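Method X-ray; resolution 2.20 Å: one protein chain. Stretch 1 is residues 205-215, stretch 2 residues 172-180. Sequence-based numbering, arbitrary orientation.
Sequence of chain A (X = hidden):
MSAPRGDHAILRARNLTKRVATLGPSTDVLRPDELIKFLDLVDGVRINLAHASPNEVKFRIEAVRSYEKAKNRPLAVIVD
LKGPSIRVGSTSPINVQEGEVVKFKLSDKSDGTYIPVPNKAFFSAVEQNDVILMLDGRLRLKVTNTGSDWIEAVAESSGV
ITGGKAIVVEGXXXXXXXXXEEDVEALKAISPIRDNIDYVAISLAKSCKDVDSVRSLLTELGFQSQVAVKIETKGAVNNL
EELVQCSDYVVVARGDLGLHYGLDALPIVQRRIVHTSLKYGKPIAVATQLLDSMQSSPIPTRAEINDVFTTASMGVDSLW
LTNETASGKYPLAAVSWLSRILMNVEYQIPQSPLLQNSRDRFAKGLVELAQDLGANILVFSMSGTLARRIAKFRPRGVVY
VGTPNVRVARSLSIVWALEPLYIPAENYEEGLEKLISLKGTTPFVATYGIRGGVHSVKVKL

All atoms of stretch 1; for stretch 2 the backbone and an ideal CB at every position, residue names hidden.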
ATOM      1  N   ALA A 205      36.802  -6.627  14.927  1.00 51.43           N
ATOM      2  CA  ALA A 205      36.757  -7.141  13.564  1.00 52.68           C
ATOM      3  C   ALA A 205      36.324  -6.030  12.610  1.00 53.55           C
ATOM      4  O   ALA A 205      35.507  -5.178  12.964  1.00 54.21           O
ATOM      5  CB  ALA A 205      35.803  -8.323  13.486  1.00 52.94           C
ATOM      6  N   LYS A 206      36.884  -5.992  11.408  1.00 54.90           N
ATOM      7  CA  LYS A 206      36.425  -4.979  10.433  1.00 55.84           C
ATOM      8  C   LYS A 206      36.309  -5.520   9.012  1.00 55.93           C
ATOM      9  O   LYS A 206      36.030  -4.763   8.084  1.00 56.70           O
ATOM     10  CB  LYS A 206      37.273  -3.684  10.468  1.00 56.00           C
ATOM     11  CG  LYS A 206      38.755  -3.865  10.135  1.00 56.98           C
ATOM     12  CD  LYS A 206      39.528  -2.536  10.221  1.00 57.34           C
ATOM     13  CE  LYS A 206      41.040  -2.777  10.065  1.00 59.02           C
ATOM     14  NZ  LYS A 206      41.833  -1.520  10.007  1.00 59.08           N
ATOM     15  N   SER A 207      36.534  -6.822   8.855  1.00 55.83           N
ATOM     16  CA  SER A 207      36.291  -7.497   7.591  1.00 55.78           C
ATOM     17  C   SER A 207      35.790  -8.913   7.827  1.00 55.58           C
ATOM     18  O   SER A 207      35.966  -9.484   8.905  1.00 54.42           O
ATOM     19  CB  SER A 207      37.564  -7.524   6.742  1.00 56.07           C
ATOM     20  OG  SER A 207      38.514  -8.405   7.306  1.00 56.60           O
ATOM     21  N   CYS A 208      35.174  -9.473   6.794  1.00 56.14           N
ATOM     22  CA  CYS A 208      34.765 -10.868   6.809  1.00 57.20           C
ATOM     23  C   CYS A 208      35.920 -11.825   7.074  1.00 56.79           C
ATOM     24  O   CYS A 208      35.731 -12.817   7.767  1.00 56.74           O
ATOM     25  CB  CYS A 208      34.027 -11.206   5.521  1.00 57.39           C
ATOM     26  SG  CYS A 208      32.653 -10.041   5.324  1.00 62.57           S
ATOM     27  N   LYS A 209      37.109 -11.504   6.557  1.00 56.90           N
ATOM     28  CA  LYS A 209      38.309 -12.323   6.766  1.00 57.32           C
ATOM     29  C   LYS A 209      38.602 -12.526   8.253  1.00 56.45           C
ATOM     30  O   LYS A 209      38.901 -13.648   8.688  1.00 56.54           O
ATOM     31  CB  LYS A 209      39.540 -11.728   6.045  1.00 57.95           C
ATOM     32  CG  LYS A 209      40.746 -12.691   5.993  1.00 59.35           C
ATOM     33  CD  LYS A 209      42.000 -12.066   5.390  1.00 60.07           C
ATOM     34  CE  LYS A 209      43.145 -13.103   5.283  1.00 63.11           C
ATOM     35  NZ  LYS A 209      43.838 -13.395   6.588  1.00 62.56           N
ATOM     36  N   ASP A 210      38.514 -11.432   9.012  1.00 55.64           N
ATOM     37  CA  ASP A 210      38.691 -11.429  10.470  1.00 54.99           C
ATOM     38  C   ASP A 210      37.725 -12.384  11.184  1.00 53.85           C
ATOM     39  O   ASP A 210      38.127 -13.157  12.057  1.00 53.44           O
ATOM     40  CB  ASP A 210      38.481 -10.015  11.009  1.00 54.92           C
ATOM     41  CG  ASP A 210      39.694  -9.115  10.802  1.00 56.64           C
ATOM     42  OD1 ASP A 210      40.819  -9.633  10.636  1.00 58.58           O
ATOM     43  OD2 ASP A 210      39.519  -7.880  10.830  1.00 59.34           O
ATOM     44  N   VAL A 211      36.453 -12.320  10.796  1.00 52.90           N
ATOM     45  CA  VAL A 211      35.410 -13.165  11.380  1.00 51.85           C
ATOM     46  C   VAL A 211      35.650 -14.661  11.073  1.00 52.11           C
ATOM     47  O   VAL A 211      35.591 -15.499  11.974  1.00 51.54           O
ATOM     48  CB  VAL A 211      33.997 -12.706  10.928  1.00 50.96           C
ATOM     49  CG1 VAL A 211      32.914 -13.508  11.626  1.00 49.81           C
ATOM     50  CG2 VAL A 211      33.811 -11.224  11.213  1.00 51.14           C
ATOM     51  N   ASP A 212      35.938 -14.957   9.807  1.00 52.84           N
ATOM     52  CA  ASP A 212      36.257 -16.309   9.328  1.00 54.70           C
ATOM     53  C   ASP A 212      37.447 -16.952  10.049  1.00 54.86           C
ATOM     54  O   ASP A 212      37.460 -18.166  10.270  1.00 55.30           O
ATOM     55  CB  ASP A 212      36.554 -16.288   7.818  1.00 55.45           C
ATOM     56  CG  ASP A 212      35.332 -15.957   6.963  1.00 58.27           C
ATOM     57  OD1 ASP A 212      34.214 -15.744   7.504  1.00 60.02           O
ATOM     58  OD2 ASP A 212      35.499 -15.903   5.720  1.00 62.01           O
ATOM     59  N   SER A 213      38.441 -16.139  10.402  1.00 54.74           N
ATOM     60  CA  SER A 213      39.632 -16.616  11.114  1.00 55.25           C
ATOM     61  C   SER A 213      39.284 -17.104  12.497  1.00 54.45           C
ATOM     62  O   SER A 213      39.816 -18.104  12.956  1.00 54.20           O
ATOM     63  CB  SER A 213      40.671 -15.511  11.221  1.00 55.30           C
ATOM     64  OG  SER A 213      41.134 -15.183   9.926  1.00 58.42           O
ATOM     65  N   VAL A 214      38.389 -16.387  13.169  1.00 53.87           N
ATOM     66  CA  VAL A 214      37.919 -16.832  14.475  1.00 53.47           C
ATOM     67  C   VAL A 214      37.048 -18.086  14.290  1.00 53.68           C
ATOM     68  O   VAL A 214      37.118 -19.015  15.090  1.00 53.77           O
ATOM     69  CB  VAL A 214      37.204 -15.698  15.255  1.00 52.90           C
ATOM     70  CG1 VAL A 214      36.601 -16.213  16.565  1.00 51.72           C
ATOM     71  CG2 VAL A 214      38.193 -14.575  15.548  1.00 53.24           C
ATOM     72  N   ARG A 215      36.268 -18.125  13.211  1.00 53.68           N
ATOM     73  CA  ARG A 215      35.435 -19.295  12.937  1.00 54.30           C
ATOM     74  C   ARG A 215      36.256 -20.569  12.745  1.00 55.19           C
ATOM     75  O   ARG A 215      35.926 -21.607  13.328  1.00 55.44           O
ATOM     76  CB  ARG A 215      34.483 -19.060  11.762  1.00 53.88           C
ATOM     77  CG  ARG A 215      33.170 -18.430  12.169  1.00 52.82           C
ATOM     78  CD  ARG A 215      32.022 -18.844  11.237  1.00 54.21           C
ATOM     79  NE  ARG A 215      30.798 -18.078  11.516  1.00 53.05           N
ATOM     80  CZ  ARG A 215      30.470 -16.968  10.867  1.00 53.71           C
ATOM     81  NH1 ARG A 215      31.261 -16.511   9.896  1.00 56.53           N
ATOM     82  NH2 ARG A 215      29.356 -16.317  11.171  1.00 50.93           N
ATOM     83  N   UNK A 172      39.981   6.306  14.079  1.00 41.52           N
ATOM     84  CA  UNK A 172      40.890   5.509  13.245  1.00 42.67           C
ATOM     85  C   UNK A 172      40.943   4.071  13.711  1.00 42.87           C
ATOM     86  O   UNK A 172      40.906   3.793  14.902  1.00 43.47           O
ATOM     87  CB  UNK A 172      42.298   6.108  13.256  1.00 42.67           C
ATOM     88  N   UNK A 173      41.030   3.161  12.753  1.00 43.97           N
ATOM     89  CA  UNK A 173      41.213   1.744  13.023  1.00 44.79           C
ATOM     90  C   UNK A 173      42.669   1.331  12.839  1.00 45.45           C
ATOM     91  O   UNK A 173      43.350   1.809  11.931  1.00 46.31           O
ATOM     92  CB  UNK A 173      40.309   0.910  12.113  1.00 44.79           C
ATOM     93  N   UNK A 174      43.134   0.433  13.694  1.00 45.68           N
ATOM     94  CA  UNK A 174      44.444  -0.173  13.508  1.00 46.29           C
ATOM     95  C   UNK A 174      44.440  -1.387  12.556  1.00 48.08           C
ATOM     96  O   UNK A 174      43.642  -2.310  12.714  1.00 48.54           O
ATOM     97  CB  UNK A 174      44.996  -0.596  14.871  1.00 46.29           C
ATOM     98  N   UNK A 175      45.367  -1.411  11.606  1.00 50.17           N
ATOM     99  CA  UNK A 175      45.521  -2.569  10.736  1.00 52.41           C
ATOM    100  C   UNK A 175      46.377  -3.661  11.404  1.00 53.39           C
ATOM    101  O   UNK A 175      47.566  -3.807  11.120  1.00 53.85           O
ATOM    102  CB  UNK A 175      46.148  -2.144   9.406  1.00 52.41           C
ATOM    103  N   UNK A 176      45.761  -4.428  12.296  1.00 54.69           N
ATOM    104  CA  UNK A 176      46.467  -5.498  13.005  1.00 56.20           C
ATOM    105  C   UNK A 176      45.954  -6.901  12.612  1.00 58.29           C
ATOM    106  O   UNK A 176      44.749  -7.183  12.703  1.00 57.60           O
ATOM    107  CB  UNK A 176      46.321  -5.297  14.515  1.00 56.20           C
ATOM    108  N   UNK A 177      46.888  -7.775  12.214  1.00 60.54           N
ATOM    109  CA  UNK A 177      46.588  -9.175  11.883  1.00 62.85           C
ATOM    110  C   UNK A 177      45.781  -9.892  12.980  1.00 63.31           C
ATOM    111  O   UNK A 177      46.034  -9.702  14.177  1.00 63.64           O
ATOM    112  CB  UNK A 177      47.893  -9.933  11.634  1.00 62.85           C
ATOM    113  N   UNK A 178      44.818 -10.715  12.569  1.00 64.11           N
ATOM    114  CA  UNK A 178      43.943 -11.417  13.528  1.00 64.77           C
ATOM    115  C   UNK A 178      43.803 -12.920  13.216  1.00 65.12           C
ATOM    116  O   UNK A 178      44.163 -13.346  12.118  1.00 65.74           O
ATOM    117  CB  UNK A 178      42.558 -10.767  13.532  1.00 64.77           C
ATOM    118  N   UNK A 179      43.280 -13.729  14.182  1.00 65.04           N
ATOM    119  CA  UNK A 179      42.865 -13.359  15.551  1.00 64.11           C
ATOM    120  C   UNK A 179      44.086 -12.988  16.389  1.00 63.51           C
ATOM    121  O   UNK A 179      45.202 -13.376  16.046  1.00 63.91           O
ATOM    122  CB  UNK A 179      42.099 -14.504  16.216  1.00 64.11           C
ATOM    123  N   UNK A 180      43.864 -12.238  17.466  1.00 62.54           N
ATOM    124  CA  UNK A 180      44.937 -11.823  18.354  1.00 62.11           C
ATOM    125  C   UNK A 180      45.539 -13.027  19.078  1.00 62.18           C
ATOM    126  O   UNK A 180      44.819 -13.944  19.504  1.00 61.81           O
ATOM    127  CB  UNK A 180      44.423 -10.796  19.365  1.00 62.11           C
TER

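Position 172 lies beyond the reach of stretch 1: nothing there comes within 5.5 Å of its ideal CB, and the contact sets no rule. It is Lys172, whose NZ is bonded elsewhere in the structure.

At 173 the CA-to-CB bond points toward stretch 1, and the ideal CB of 173 sits 3.6 Å from Lys206 NZ. Lys206 reaches out with chi2 to chi4 all t, so a cation arrives at this site. An acid, an amide or a small polar residue would suit. The deposited residue is Asp173, but it makes no salt bridge here. Its CB is the atom nearest the ammonium, 3.5 Å from Lys206 NZ, while the carboxylate, at chi1 m, bonds elsewhere in the structure.

Position 174 points sideways, with no atom of stretch 1 near its ideal CB, so many side chains would fit; what matters is its carbonyl. Tyr174 carries its ring away from the contact, and the backbone O of Tyr174 accepts a weak hydrogen bond from Lys206 NZ at 3.4 Å.

At 175 the bond is again sideways, with the ideal CB of 175 4.4 Å from Lys206 NZ. A positive charge nearby favours acidic or polar choices. Asp175 fits that reading, though no bond to the lysine forms.

Position 176 points sideways and 177 away, both into space that stretch 1 leaves open, so the choice is loose. They are Ile176 and Ser177.

Position 178 faces a carboxylate. Its CB points toward the helix that starts at 208, and the ideal CB of 178 lies 3.6 Å from Asp210 OD1. A carboxylate this close calls for a short donor: serine or threonine would suit, whereas another acid would bring like charges together. Thr178, with chi1 p, donates from Thr178 OG1 to Asp210 OD1 in a very short 2.4 Å hydrogen bond. The acceptor is held in place from its own side, since Lys206 N donates to Asp210 OD2 at 3.3 Å.

One turn further along the helix, 179 points toward Val214 and Ser213: the ideal CB of 179 is 4.0 Å from Val214 CG2, and the ideal CB of 179 is 5.3 Å from Ser213 CB. The peptide before it is cis and phi is -68°, which together strongly suggest proline; a compact apolar group would also suit the valine. Pro179 lays its ring on the helix, with Pro179 CG 4.0 Å from Val214 CG2 and Pro179 CD 3.7 Å from Ser213 CB.

Position 180 is out of reach of stretch 1. Ala180 takes the N-cap position before another helix.

Stretch 2 172-180: KDYDISTPA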
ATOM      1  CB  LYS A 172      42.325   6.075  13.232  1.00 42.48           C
ATOM      2  CG  LYS A 172      42.485   7.467  12.654  1.00 43.81           C
ATOM      3  CD  LYS A 172      42.318   7.495  11.150  1.00 46.17           C
ATOM      4  CE  LYS A 172      42.456   8.914  10.630  1.00 48.19           C
ATOM      5  NZ  LYS A 172      43.893   9.291  10.446  1.00 50.27           N
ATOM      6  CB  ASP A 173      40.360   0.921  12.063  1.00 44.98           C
ATOM      7  CG  ASP A 173      38.878   1.082  12.314  1.00 45.22           C
ATOM      8  OD1 ASP A 173      38.216   0.030  12.489  1.00 47.72           O
ATOM      9  OD2 ASP A 173      38.384   2.238  12.342  1.00 42.90           O
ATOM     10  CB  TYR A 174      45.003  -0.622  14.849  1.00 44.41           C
ATOM     11  CG  TYR A 174      45.199   0.451  15.897  1.00 42.26           C
ATOM     12  CD1 TYR A 174      45.822   1.675  15.598  1.00 40.34           C
ATOM     13  CD2 TYR A 174      44.801   0.216  17.205  1.00 38.23           C
ATOM     14  CE1 TYR A 174      46.005   2.644  16.599  1.00 38.15           C
ATOM     15  CE2 TYR A 174      44.981   1.153  18.191  1.00 38.03           C
ATOM     16  CZ  TYR A 174      45.595   2.357  17.888  1.00 39.49           C
ATOM     17  OH  TYR A 174      45.765   3.260  18.900  1.00 39.21           O
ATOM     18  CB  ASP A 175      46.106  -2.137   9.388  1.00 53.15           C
ATOM     19  CG  ASP A 175      46.280  -3.297   8.424  1.00 56.28           C
ATOM     20  OD1 ASP A 175      45.621  -4.347   8.592  1.00 56.85           O
ATOM     21  OD2 ASP A 175      47.090  -3.157   7.480  1.00 60.41           O
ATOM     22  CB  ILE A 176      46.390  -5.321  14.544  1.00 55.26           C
ATOM     23  CG1 ILE A 176      47.116  -4.044  14.985  1.00 54.36           C
ATOM     24  CG2 ILE A 176      46.999  -6.518  15.256  1.00 54.96           C
ATOM     25  CD1 ILE A 176      46.708  -3.564  16.380  1.00 50.54           C
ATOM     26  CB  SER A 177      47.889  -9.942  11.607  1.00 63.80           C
ATOM     27  OG  SER A 177      48.584  -9.382  10.505  1.00 65.34           O
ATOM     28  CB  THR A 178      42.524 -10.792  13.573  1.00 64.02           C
ATOM     29  OG1 THR A 178      41.925 -10.912  12.279  1.00 65.63           O
ATOM     30  CG2 THR A 178      42.577  -9.337  13.977  1.00 63.48           C
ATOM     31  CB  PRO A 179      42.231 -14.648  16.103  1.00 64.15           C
ATOM     32  CG  PRO A 179      42.024 -15.530  14.926  1.00 64.83           C
ATOM     33  CD  PRO A 179      43.091 -15.173  13.948  1.00 65.39           C
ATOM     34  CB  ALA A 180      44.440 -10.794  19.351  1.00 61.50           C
TER
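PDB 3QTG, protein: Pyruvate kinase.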